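Local structure of phosphoglycerol transferase GacH (Streptococcus pyogenes MGAS5005, 6DGM) at residues 13-18 with 373-378. The protein probably transfers glycerol phosphate to a streptococcal rhamnose polysaccharide through a metal-dependent, sulfatase-like extracellular domain, the part present in this chain. Residues are numbered along the deposited sequence; the frame is centred on the assembly and turned at random.
Sequences TIASIA and LKHKTF
A18 meets H375 through its methyl group, which lies over one face of the imidazole in a CH-pi contact, CB 3.9 Å from the ring centroid and 24° off the ring normal. The methyl is displaced toward the rim, at 3.7 Å from A18 CB to H375 ND1. The far end of the same ring reaches the helix backbone, with H375 NE2 3.6 Å from A15 CA; histidine thus offers a flat face to one residue and its tip to another. Alanine suits both places: a single methyl lets the imidazole approach the helix, over a face at A18 and obliquely at A15. One residue before A15, the branched I14 brings CG2 to H375 CD2 at 4.0 Å while its other branch leads away. With CG anti to the backbone N (chi1 -174°), the F378 ring extends to A18, its CD1 3.9 Å from A18 CA. Both rings come from one type I beta turn, H375 to F378, closed by the backbone hydrogen bond from F378 N to H375 O (3.2 Å). This packing joins the N-terminal helix 11-29 to the C-terminal tail after helix 349-365, at the periphery of the sulfatase-like fold and away from its metal and ligand sites. Phenylalanine suits its buried place, its apolar ring also packing on I361, P328 and Y329. Farther out, T377 OG1 is hydrogen-bonded to Q22 OE1, a second tie between turn and helix.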
loop_
_atom_site.group_PDB
_atom_site.type_symbol
_atom_site.label_atom_id
_atom_site.label_comp_id
_atom_site.label_asym_id
_atom_site.label_seq_id
_atom_site.Cartn_x
_atom_site.Cartn_y
_atom_site.Cartn_z
ATOM N N THR A 13 -8.658 4.366 -29.400
ATOM C CA THR A 13 -9.103 3.736 -28.162
ATOM C C THR A 13 -8.740 4.577 -26.943
ATOM O O THR A 13 -9.556 4.740 -26.029
ATOM C CB THR A 13 -8.512 2.327 -28.061
ATOM O OG1 THR A 13 -9.124 1.495 -29.048
ATOM C CG2 THR A 13 -8.729 1.735 -26.669
ATOM N N ILE A 14 -7.519 5.103 -26.899
ATOM C CA ILE A 14 -7.125 5.956 -25.777
ATOM C C ILE A 14 -8.010 7.198 -25.721
ATOM O O ILE A 14 -8.429 7.626 -24.641
ATOM C CB ILE A 14 -5.626 6.308 -25.866
ATOM C CG1 ILE A 14 -4.742 5.092 -25.572
ATOM C CG2 ILE A 14 -5.295 7.468 -24.941
ATOM C CD1 ILE A 14 -4.844 4.557 -24.174
ATOM N N ALA A 15 -8.334 7.781 -26.880
ATOM C CA ALA A 15 -9.227 8.939 -26.891
ATOM C C ALA A 15 -10.595 8.583 -26.313
ATOM O O ALA A 15 -11.172 9.358 -25.538
ATOM C CB ALA A 15 -9.351 9.501 -28.313
ATOM N N SER A 16 -11.134 7.412 -26.676
ATOM C CA SER A 16 -12.443 7.012 -26.165
ATOM C C SER A 16 -12.407 6.835 -24.654
ATOM O O SER A 16 -13.348 7.227 -23.947
ATOM C CB SER A 16 -12.897 5.704 -26.820
ATOM O OG SER A 16 -12.983 5.859 -28.222
ATOM N N ILE A 17 -11.330 6.235 -24.144
ATOM C CA ILE A 17 -11.191 6.031 -22.706
ATOM C C ILE A 17 -11.083 7.368 -22.002
ATOM O O ILE A 17 -11.729 7.600 -20.972
ATOM C CB ILE A 17 -9.969 5.141 -22.408
ATOM C CG1 ILE A 17 -10.170 3.749 -22.994
ATOM C CG2 ILE A 17 -9.701 5.063 -20.909
ATOM C CD1 ILE A 17 -8.876 2.947 -23.080
ATOM N N ALA A 18 -10.280 8.277 -22.555
ATOM C CA ALA A 18 -10.095 9.574 -21.918
ATOM C C ALA A 18 -11.408 10.346 -21.847
ATOM O O ALA A 18 -11.714 10.963 -20.822
ATOM C CB ALA A 18 -9.042 10.382 -22.674
ATOM N N LEU A 373 -0.597 11.869 -23.809
ATOM C CA LEU A 373 -0.017 13.210 -23.772
ATOM C C LEU A 373 -0.899 14.225 -24.485
ATOM O O LEU A 373 -0.781 15.429 -24.234
ATOM C CB LEU A 373 1.386 13.200 -24.381
ATOM C CG LEU A 373 2.414 12.345 -23.630
ATOM C CD1 LEU A 373 3.701 12.257 -24.432
ATOM C CD2 LEU A 373 2.697 12.891 -22.236
ATOM N N LYS A 374 -1.776 13.769 -25.367
ATOM C CA LYS A 374 -2.701 14.646 -26.060
ATOM C C LYS A 374 -3.982 14.879 -25.271
ATOM O O LYS A 374 -4.786 15.728 -25.660
ATOM C CB LYS A 374 -3.012 14.059 -27.436
ATOM C CG LYS A 374 -3.746 15.010 -28.352
ATOM C CD LYS A 374 -3.702 14.535 -29.794
ATOM C CE LYS A 374 -4.513 15.462 -30.699
ATOM N NZ LYS A 374 -4.458 15.027 -32.121
ATOM N N HIS A 375 -4.178 14.178 -24.157
ATOM C CA HIS A 375 -5.374 14.319 -23.335
ATOM C C HIS A 375 -4.940 14.962 -22.027
ATOM O O HIS A 375 -4.692 14.297 -21.019
ATOM C CB HIS A 375 -5.994 12.967 -23.152
ATOM C CG HIS A 375 -6.403 12.348 -24.448
ATOM N ND1 HIS A 375 -7.549 12.721 -25.114
ATOM C CD2 HIS A 375 -5.793 11.424 -25.229
ATOM C CE1 HIS A 375 -7.635 12.047 -26.247
ATOM N NE2 HIS A 375 -6.586 11.248 -26.337
ATOM N N LYS A 376 -4.877 16.299 -22.050
ATOM C CA LYS A 376 -4.160 17.052 -21.030
ATOM C C LYS A 376 -4.836 17.041 -19.669
ATOM O O LYS A 376 -4.175 17.341 -18.672
ATOM C CB LYS A 376 -4.030 18.521 -21.442
ATOM C CG LYS A 376 -3.352 18.758 -22.773
ATOM C CD LYS A 376 -1.915 18.278 -22.765
ATOM C CE LYS A 376 -0.988 19.277 -23.467
ATOM N NZ LYS A 376 -1.645 20.108 -24.488
ATOM N N THR A 377 -6.126 16.745 -19.592
ATOM C CA THR A 377 -6.818 16.737 -18.305
ATOM C C THR A 377 -6.996 15.338 -17.726
ATOM O O THR A 377 -7.603 15.198 -16.659
ATOM C CB THR A 377 -8.176 17.448 -18.430
ATOM O OG1 THR A 377 -9.028 16.719 -19.321
ATOM C CG2 THR A 377 -7.992 18.874 -18.965
ATOM N N PHE A 378 -6.454 14.304 -18.370
ATOM C CA PHE A 378 -6.745 12.950 -17.916
ATOM C C PHE A 378 -6.239 12.709 -16.498
ATOM O O PHE A 378 -6.872 11.987 -15.715
ATOM C CB PHE A 378 -6.130 11.914 -18.846
ATOM C CG PHE A 378 -6.524 10.501 -18.504
ATOM C CD1 PHE A 378 -7.792 10.032 -18.808
ATOM C CD2 PHE A 378 -5.630 9.644 -17.881
ATOM C CE1 PHE A 378 -8.160 8.730 -18.503
ATOM C CE2 PHE A 378 -5.989 8.353 -17.582
ATOM C CZ PHE A 378 -7.259 7.896 -17.888
#